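Local coordinates for glucose-binding protein (Thermus thermophilus HB27, PDB 2B3B) that binds glucose and probably serves as the sugar-capturing component of a binding-protein-dependent transport system, at residues P115-R120 against M275-F280. Numbering follows the deposited sequence.
Sequences PVNIHR and MLSDSF. With GLC (alpha-D-glucopyranose), chain G.
Asn117 meets Asp278 with both ends of its amide. OD1 accepts the backbone N of Asp278 at 2.8 Å, while ND2 donates to OD2 of the same residue, nearly straight at 167° and to the anti lone pair of that oxygen. The carboxylate lies in reach of the amide because CG of Asn117 sits between its own backbone N and carbonyl carbon (chi1 72°), which brings the amide up alongside Asp278. Glucose bonds to both oxygens of the same carboxylate, sharing OD2 with Asn117 and OD1 with Gln64: its O2 donates to OD1 and its O3 to OD2 of Asp278, each at 2.6 Å. Asn117 is thus a second-shell residue that helps fix the rotation of a sugar-binding carboxylate. With an alanine here, the backbone N of Asp278 would probably lose its acceptor and OD2 its amide donor, leaving the carboxylate freer to turn.

Backbone bonds bracket this site. His119 and Leu276 form an antiparallel hydrogen-bonded pair, N to O in both directions, and Val116 N reaches Asp278 O at 2.8 Å. Pro115 and Ser279 make a non-hydrogen-bonded pair; between it and His119-Leu276 the register slips by one residue, and Ser277 OG spans the loop to Asn117 O at 2.7 Å. In this periplasmic-binding-protein fold, residues 115-120 and strand 272-280 run antiparallel beside the bound sugar, which Glu13, Trp9 and Lys312 also contact.

Leu276 packs its CG against His119 CB at 3.6 Å, with CD1 also beside glucose O2. The imidazole presents its CD2 edge to Asp278 OD2, ring and carboxylate planes 80° apart; its nitrogens bond instead to Asp243 and Lys312. On the other face, Met275, bent at chi2 and chi3, brings CE to Ile118 CD1 at 3.8 Å, where Trp337 of helix 328-339 touches both side chains.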
loop_
_atom_site.group_PDB
_atom_site.type_symbol
_atom_site.label_atom_id
_atom_site.label_comp_id
_atom_site.label_asym_id
_atom_site.label_seq_id
_atom_site.Cartn_x
_atom_site.Cartn_y
_atom_site.Cartn_z
ATOM N N PRO A 115 10.562 6.910 -6.561
ATOM C CA PRO A 115 9.313 6.185 -6.743
ATOM C C PRO A 115 9.242 5.327 -8.010
ATOM O O PRO A 115 9.584 5.793 -9.127
ATOM C CB PRO A 115 8.262 7.278 -6.803
ATOM C CG PRO A 115 8.961 8.563 -6.536
ATOM C CD PRO A 115 10.391 8.378 -6.653
ATOM N N VAL A 116 8.755 4.098 -7.856
ATOM C CA VAL A 116 8.654 3.186 -8.986
ATOM C C VAL A 116 7.222 3.048 -9.440
ATOM O O VAL A 116 6.941 2.636 -10.572
ATOM C CB VAL A 116 9.337 1.830 -8.692
ATOM C CG1 VAL A 116 8.654 1.082 -7.582
ATOM C CG2 VAL A 116 9.370 0.944 -9.970
ATOM N N ASN A 117 6.291 3.430 -8.565
ATOM C CA ASN A 117 4.903 3.153 -8.790
ATOM C C ASN A 117 4.005 4.010 -7.924
ATOM O O ASN A 117 4.480 4.779 -7.084
ATOM C CB ASN A 117 4.617 1.655 -8.539
ATOM C CG ASN A 117 4.653 1.256 -7.054
ATOM O OD1 ASN A 117 4.749 2.095 -6.167
ATOM N ND2 ASN A 117 4.569 -0.050 -6.790
ATOM N N ILE A 118 2.715 3.877 -8.177
ATOM C CA ILE A 118 1.652 4.346 -7.283
ATOM C C ILE A 118 0.693 3.151 -7.096
ATOM O O ILE A 118 0.204 2.590 -8.084
ATOM C CB ILE A 118 0.841 5.509 -7.883
ATOM C CG1 ILE A 118 1.751 6.715 -8.237
ATOM C CG2 ILE A 118 -0.303 5.915 -6.944
ATOM C CD1 ILE A 118 2.244 7.475 -7.014
ATOM N N HIS A 119 0.444 2.755 -5.840
ATOM C CA HIS A 119 -0.657 1.838 -5.508
ATOM C C HIS A 119 -1.784 2.622 -4.862
ATOM O O HIS A 119 -1.577 3.660 -4.252
ATOM C CB HIS A 119 -0.237 0.718 -4.539
ATOM C CG HIS A 119 0.352 -0.496 -5.189
ATOM N ND1 HIS A 119 -0.367 -1.322 -6.024
ATOM C CD2 HIS A 119 1.583 -1.053 -5.077
ATOM C CE1 HIS A 119 0.407 -2.314 -6.423
ATOM N NE2 HIS A 119 1.593 -2.177 -5.860
ATOM N N ARG A 120 -2.986 2.085 -4.973
ATOM C CA ARG A 120 -4.166 2.624 -4.313
ATOM C C ARG A 120 -4.590 1.629 -3.246
ATOM O O ARG A 120 -4.609 0.424 -3.508
ATOM C CB ARG A 120 -5.285 2.768 -5.316
ATOM C CG ARG A 120 -6.531 3.427 -4.776
ATOM C CD ARG A 120 -7.511 3.630 -5.869
ATOM N NE ARG A 120 -8.666 4.404 -5.433
ATOM C CZ ARG A 120 -9.646 4.813 -6.234
ATOM N NH1 ARG A 120 -9.624 4.530 -7.519
ATOM N NH2 ARG A 120 -10.649 5.531 -5.752
ATOM N N MET A 275 -3.421 6.928 -1.671
ATOM C CA MET A 275 -2.257 6.429 -2.407
ATOM C C MET A 275 -1.191 5.961 -1.471
ATOM O O MET A 275 -1.191 6.303 -0.280
ATOM C CB MET A 275 -1.671 7.504 -3.352
ATOM C CG MET A 275 -1.197 8.776 -2.679
ATOM S SD MET A 275 0.454 8.751 -1.971
ATOM C CE MET A 275 1.503 8.549 -3.413
ATOM N N LEU A 276 -0.276 5.200 -2.054
ATOM C CA LEU A 276 1.028 4.892 -1.494
ATOM C C LEU A 276 1.994 4.697 -2.655
ATOM O O LEU A 276 1.580 4.534 -3.779
ATOM C CB LEU A 276 0.990 3.620 -0.623
ATOM C CG LEU A 276 0.464 2.385 -1.377
ATOM C CD1 LEU A 276 1.477 1.282 -1.333
ATOM C CD2 LEU A 276 -0.940 1.915 -0.918
ATOM N N SER A 277 3.279 4.673 -2.367
ATOM C CA SER A 277 4.292 4.551 -3.404
ATOM C C SER A 277 5.484 3.742 -2.903
ATOM O O SER A 277 6.094 4.047 -1.850
ATOM C CB SER A 277 4.721 5.950 -3.875
ATOM O OG SER A 277 5.639 5.878 -4.941
ATOM N N ASP A 278 5.802 2.695 -3.655
ATOM C CA ASP A 278 7.043 1.961 -3.467
ATOM C C ASP A 278 8.197 2.727 -4.123
ATOM O O ASP A 278 8.088 3.162 -5.271
ATOM C CB ASP A 278 6.930 0.577 -4.078
ATOM C CG ASP A 278 5.877 -0.291 -3.387
ATOM O OD1 ASP A 278 5.920 -0.399 -2.137
ATOM O OD2 ASP A 278 5.027 -0.869 -4.106
ATOM N N SER A 279 9.297 2.870 -3.395
ATOM C CA SER A 279 10.426 3.658 -3.840
ATOM C C SER A 279 11.707 2.987 -3.376
ATOM O O SER A 279 11.693 2.093 -2.507
ATOM C CB SER A 279 10.279 5.105 -3.331
ATOM O OG SER A 279 10.619 5.234 -1.969
ATOM N N PHE A 280 12.812 3.393 -3.990
ATOM C CA PHE A 280 14.133 2.905 -3.655
ATOM C C PHE A 280 15.082 4.081 -3.432
ATOM O O PHE A 280 15.083 5.033 -4.200
ATOM C CB PHE A 280 14.671 2.037 -4.790
ATOM C CG PHE A 280 14.059 0.668 -4.836
ATOM C CD1 PHE A 280 14.564 -0.342 -4.043
ATOM C CD2 PHE A 280 12.979 0.415 -5.648
ATOM C CE1 PHE A 280 13.988 -1.618 -4.053
ATOM C CE2 PHE A 280 12.388 -0.861 -5.691
ATOM C CZ PHE A 280 12.898 -1.880 -4.863
HETATM C C1 GLC G . 3.071 -2.948 0.473
HETATM C C2 GLC G . 3.673 -2.444 -0.885
HETATM C C3 GLC G . 3.243 -3.212 -2.143
HETATM C C4 GLC G . 2.926 -4.674 -1.819
HETATM C C5 GLC G . 1.865 -4.765 -0.706
HETATM C C6 GLC G . 1.497 -6.190 -0.261
HETATM O O1 GLC G . 2.539 -1.982 1.301
HETATM O O2 GLC G . 3.686 -1.016 -1.049
HETATM O O3 GLC G . 4.321 -3.181 -3.067
HETATM O O4 GLC G . 2.444 -5.336 -2.976
HETATM O O5 GLC G . 2.231 -4.091 0.486
HETATM O O6 GLC G . 2.616 -6.861 0.238
#